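Local coordinates for protein N-acetylglucosamine-6-phosphate deacetylase (Mycobacterium smegmatis, PDB 6FV4) that probably removes the acetyl group from N-acetylglucosamine 6-phosphate, as a metal-dependent hydrolase of the NagA family acting in amino-sugar metabolism, at residues A366-H378 / V382-T394. The protein carries 1 engineered substitution. Sequence-based numbering, arbitrary orientation.
Sequences AAGARADLVVLDH and VTAVMRAGEWVVT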
loop_
_atom_site.group_PDB
_atom_site.type_symbol
_atom_site.label_atom_id
_atom_site.label_comp_id
_atom_site.label_asym_id
_atom_site.label_seq_id
_atom_site.Cartn_x
_atom_site.Cartn_y
_atom_site.Cartn_z
ATOM N N ALA B 366 17.283 5.365 26.539
ATOM C CA ALA B 366 18.051 6.590 26.412
ATOM C C ALA B 366 18.226 7.178 27.799
ATOM O O ALA B 366 17.468 6.869 28.723
ATOM C CB ALA B 366 17.361 7.604 25.492
ATOM N N ALA B 367 19.240 8.027 27.940
ATOM C CA ALA B 367 19.434 8.729 29.196
ATOM C C ALA B 367 18.137 9.410 29.607
ATOM O O ALA B 367 17.477 10.052 28.789
ATOM C CB ALA B 367 20.567 9.754 29.055
ATOM N N GLY B 368 17.753 9.226 30.871
ATOM C CA GLY B 368 16.542 9.798 31.407
ATOM C C GLY B 368 15.313 8.908 31.320
ATOM O O GLY B 368 14.369 9.100 32.098
ATOM N N ALA B 369 15.294 7.944 30.402
ATOM C CA ALA B 369 14.114 7.115 30.204
ATOM C C ALA B 369 13.963 6.094 31.329
ATOM O O ALA B 369 14.935 5.701 31.982
ATOM C CB ALA B 369 14.195 6.393 28.860
ATOM N N ARG B 370 12.721 5.657 31.551
ATOM C CA ARG B 370 12.490 4.594 32.520
ATOM C C ARG B 370 13.097 3.294 32.010
ATOM O O ARG B 370 13.145 3.037 30.804
ATOM C CB ARG B 370 10.997 4.409 32.812
ATOM C CG ARG B 370 10.754 3.801 34.195
ATOM C CD ARG B 370 9.288 3.673 34.552
ATOM N NE ARG B 370 8.619 2.679 33.718
ATOM C CZ ARG B 370 7.324 2.392 33.794
ATOM N NH1 ARG B 370 6.545 3.020 34.687
ATOM N NH2 ARG B 370 6.812 1.475 32.977
ATOM N N ALA B 371 13.601 2.486 32.944
ATOM C CA ALA B 371 14.379 1.301 32.599
ATOM C C ALA B 371 13.430 0.123 32.363
ATOM O O ALA B 371 13.259 -0.769 33.198
ATOM C CB ALA B 371 15.401 0.999 33.685
ATOM N N ASP B 372 12.813 0.129 31.183
ATOM C CA ASP B 372 11.941 -0.946 30.727
ATOM C C ASP B 372 12.613 -1.569 29.515
ATOM O O ASP B 372 12.813 -0.886 28.505
ATOM C CB ASP B 372 10.557 -0.429 30.338
ATOM C CG ASP B 372 9.876 0.346 31.443
ATOM O OD1 ASP B 372 10.316 0.283 32.611
ATOM O OD2 ASP B 372 8.882 1.028 31.134
ATOM N N LEU B 373 12.987 -2.842 29.616
ATOM C CA LEU B 373 13.688 -3.480 28.512
ATOM C C LEU B 373 13.376 -4.968 28.511
ATOM O O LEU B 373 12.865 -5.519 29.491
ATOM C CB LEU B 373 15.203 -3.232 28.581
ATOM C CG LEU B 373 15.997 -3.600 29.841
ATOM C CD1 LEU B 373 16.274 -5.103 29.954
ATOM C CD2 LEU B 373 17.322 -2.821 29.851
ATOM N N VAL B 374 13.716 -5.616 27.394
ATOM C CA VAL B 374 13.428 -7.028 27.163
ATOM C C VAL B 374 14.678 -7.681 26.591
ATOM O O VAL B 374 15.343 -7.112 25.722
ATOM C CB VAL B 374 12.227 -7.223 26.208
ATOM C CG1 VAL B 374 12.016 -8.707 25.896
ATOM C CG2 VAL B 374 10.965 -6.639 26.806
ATOM N N VAL B 375 15.023 -8.849 27.110
ATOM C CA VAL B 375 16.194 -9.583 26.667
ATOM C C VAL B 375 15.707 -10.752 25.833
ATOM O O VAL B 375 14.809 -11.489 26.255
ATOM C CB VAL B 375 17.052 -10.053 27.850
ATOM C CG1 VAL B 375 18.365 -10.605 27.336
ATOM C CG2 VAL B 375 17.309 -8.886 28.810
ATOM N N LEU B 376 16.277 -10.903 24.638
ATOM C CA LEU B 376 15.864 -11.930 23.695
ATOM C C LEU B 376 17.073 -12.754 23.290
ATOM O O LEU B 376 18.169 -12.209 23.136
ATOM C CB LEU B 376 15.223 -11.305 22.448
ATOM C CG LEU B 376 14.141 -10.241 22.630
ATOM C CD1 LEU B 376 13.875 -9.534 21.309
ATOM C CD2 LEU B 376 12.861 -10.870 23.164
ATOM N N ASP B 377 16.871 -14.059 23.092
ATOM C CA ASP B 377 17.941 -14.917 22.593
ATOM C C ASP B 377 17.949 -14.900 21.064
ATOM O O ASP B 377 17.265 -14.094 20.426
ATOM C CB ASP B 377 17.808 -16.330 23.171
ATOM C CG ASP B 377 16.497 -17.009 22.809
ATOM O OD1 ASP B 377 15.868 -16.655 21.786
ATOM O OD2 ASP B 377 16.112 -17.940 23.538
ATOM N N HIS B 378 18.733 -15.790 20.440
ATOM C CA HIS B 378 18.858 -15.731 18.983
ATOM C C HIS B 378 17.568 -16.148 18.292
ATOM O O HIS B 378 17.266 -15.656 17.199
ATOM C CB HIS B 378 20.040 -16.580 18.498
ATOM C CG HIS B 378 21.318 -15.800 18.349
ATOM N ND1 HIS B 378 21.448 -14.736 17.481
ATOM C CD2 HIS B 378 22.515 -15.919 18.976
ATOM C CE1 HIS B 378 22.669 -14.236 17.575
ATOM N NE2 HIS B 378 23.337 -14.935 18.476
ATOM N N VAL B 382 11.898 -14.322 24.511
ATOM C CA VAL B 382 12.141 -13.553 25.727
ATOM C C VAL B 382 12.803 -14.433 26.772
ATOM O O VAL B 382 12.280 -15.493 27.139
ATOM C CB VAL B 382 10.831 -12.981 26.284
ATOM C CG1 VAL B 382 11.084 -12.352 27.664
ATOM C CG2 VAL B 382 10.227 -11.977 25.325
ATOM N N THR B 383 13.949 -13.983 27.279
ATOM C CA THR B 383 14.637 -14.666 28.363
ATOM C C THR B 383 14.674 -13.846 29.645
ATOM O O THR B 383 14.904 -14.414 30.717
ATOM C CB THR B 383 16.074 -15.015 27.945
ATOM O OG1 THR B 383 16.752 -13.818 27.551
ATOM C CG2 THR B 383 16.067 -15.983 26.751
ATOM N N ALA B 384 14.440 -12.540 29.562
ATOM C CA ALA B 384 14.393 -11.694 30.748
ATOM C C ALA B 384 13.613 -10.431 30.418
ATOM O O ALA B 384 13.555 -10.016 29.260
ATOM C CB ALA B 384 15.801 -11.350 31.237
ATOM N N VAL B 385 13.015 -9.822 31.452
ATOM C CA VAL B 385 12.178 -8.634 31.315
ATOM C C VAL B 385 12.478 -7.705 32.479
ATOM O O VAL B 385 12.364 -8.104 33.644
ATOM C CB VAL B 385 10.670 -8.956 31.305
ATOM C CG1 VAL B 385 9.859 -7.661 31.189
ATOM C CG2 VAL B 385 10.315 -9.909 30.177
ATOM N N MET B 386 12.822 -6.461 32.176
ATOM C CA MET B 386 13.002 -5.457 33.212
ATOM C C MET B 386 11.949 -4.374 33.048
ATOM O O MET B 386 11.634 -3.969 31.928
ATOM C CB MET B 386 14.402 -4.844 33.162
ATOM C CG MET B 386 14.558 -3.638 34.086
ATOM S SD MET B 386 16.252 -3.055 34.048
ATOM C CE MET B 386 17.003 -4.229 35.172
ATOM N N ARG B 387 11.398 -3.916 34.172
ATOM C CA ARG B 387 10.414 -2.843 34.177
ATOM C C ARG B 387 10.682 -1.939 35.370
ATOM O O ARG B 387 10.758 -2.420 36.501
ATOM C CB ARG B 387 8.984 -3.402 34.244
ATOM C CG ARG B 387 7.912 -2.339 34.108
ATOM C CD ARG B 387 6.510 -2.935 34.162
ATOM N NE ARG B 387 5.519 -1.870 34.089
ATOM C CZ ARG B 387 5.007 -1.219 35.136
ATOM N NH1 ARG B 387 5.366 -1.524 36.379
ATOM N NH2 ARG B 387 4.128 -0.250 34.933
ATOM N N ALA B 388 10.823 -0.638 35.112
ATOM C CA ALA B 388 11.178 0.346 36.137
ATOM C C ALA B 388 12.429 -0.078 36.903
ATOM O O ALA B 388 12.500 0.025 38.131
ATOM C CB ALA B 388 10.013 0.594 37.095
ATOM N N GLY B 389 13.422 -0.576 36.168
ATOM C CA GLY B 389 14.714 -0.907 36.737
ATOM C C GLY B 389 14.801 -2.214 37.495
ATOM O O GLY B 389 15.880 -2.536 38.011
ATOM N N GLU B 390 13.722 -2.985 37.578
ATOM C CA GLU B 390 13.734 -4.240 38.316
ATOM C C GLU B 390 13.326 -5.385 37.403
ATOM O O GLU B 390 12.521 -5.215 36.489
ATOM C CB GLU B 390 12.808 -4.171 39.525
ATOM C CG GLU B 390 13.214 -3.050 40.461
ATOM C CD GLU B 390 12.275 -2.883 41.619
ATOM O OE1 GLU B 390 11.657 -3.888 42.041
ATOM O OE2 GLU B 390 12.162 -1.742 42.118
ATOM N N TRP B 391 13.894 -6.557 37.654
ATOM C CA TRP B 391 13.568 -7.715 36.833
ATOM C C TRP B 391 12.153 -8.186 37.163
ATOM O O TRP B 391 11.883 -8.630 38.284
ATOM C CB TRP B 391 14.592 -8.821 37.058
ATOM C CG TRP B 391 15.971 -8.438 36.629
ATOM C CD1 TRP B 391 17.056 -8.203 37.430
ATOM C CD2 TRP B 391 16.412 -8.233 35.284
ATOM N NE1 TRP B 391 18.150 -7.872 36.661
ATOM C CE2 TRP B 391 17.779 -7.884 35.340
ATOM C CE3 TRP B 391 15.786 -8.321 34.034
ATOM C CZ2 TRP B 391 18.524 -7.622 34.196
ATOM C CZ3 TRP B 391 16.532 -8.048 32.895
ATOM C CH2 TRP B 391 17.886 -7.704 32.987
ATOM N N VAL B 392 11.235 -8.040 36.205
ATOM C CA VAL B 392 9.985 -8.799 36.241
ATOM C C VAL B 392 10.281 -10.276 36.027
ATOM O O VAL B 392 9.929 -11.129 36.852
ATOM C CB VAL B 392 8.997 -8.277 35.178
ATOM C CG1 VAL B 392 7.769 -9.185 35.093
ATOM C CG2 VAL B 392 8.588 -6.850 35.462
ATOM N N VAL B 393 10.934 -10.584 34.898
ATOM C CA VAL B 393 11.505 -11.891 34.579
ATOM C C VAL B 393 13.018 -11.715 34.552
ATOM O O VAL B 393 13.557 -11.019 33.686
ATOM C CB VAL B 393 10.983 -12.427 33.239
ATOM C CG1 VAL B 393 11.790 -13.650 32.764
ATOM C CG2 VAL B 393 9.497 -12.767 33.356
ATOM N N THR B 394 13.700 -12.301 35.526
ATOM C CA THR B 394 15.151 -12.235 35.592
ATOM C C THR B 394 15.757 -13.276 34.646
ATOM O O THR B 394 15.140 -14.321 34.400
ATOM C CB THR B 394 15.614 -12.466 37.033
ATOM O OG1 THR B 394 17.000 -12.131 37.177
ATOM C CG2 THR B 394 15.389 -13.909 37.452
HETATM O O HOH W 1 4.069 0.773 32.554
#
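An antiparallel beta hairpin near the C-terminus pairs Leu-373 with Met-386 and Val-375 with Ala-384 as hydrogen-bonded pairs, Val-374 facing Val-385 between them. Next to the loop that connects the two strands, a classic beta bulge sets both Thr-383 and Ala-384 against Val-375. Val-375 O takes the amide of Thr-383 (N to O 2.8 Å) and a weak bond from Ala-384 N; the Thr-383 hydroxyl, set between its own backbone N and carbonyl carbon (chi1 57°), reaches the same oxygen weakly. On one face Val-382 CG2 packs against both Leu-376 CD2 (3.6 Å) and Val-374 CG1. On the other, Leu-373 CD1 lies on Met-386 CB (3.7 Å), Val-375 CG2 meets the edge of the Trp-391 indole, and the Met-386 methyl CE sits 3.7 Å above the centre of that ring. Strand 373-376 also pairs antiparallel with strand 63-76, and Ala-371 and Leu-373 touch strand 34-39; the hairpin thus lies on the small beta domain that accompanies the barrel in this amidohydrolase family, away from the metal centre. Past the pairs, the type I' turn Arg-387 to Glu-390 is tied down twice: Gly-389 N bonds to Ala-371 O, and Ala-388 N runs almost straight (175°) to Asp-372 OD1, 2.7 Å away. Arg-370, its chain bent at the third torsion, grips the same carboxylate side-on through NE and NH2, the latter 2.8 Å from OD2, which should help hold it in place for the turn amide. The guanidinium planes of Arg-370 and Arg-387 are 69° apart; a water accepts from NH2 of both, while Arg-387 NE bonds to Thr-102 O.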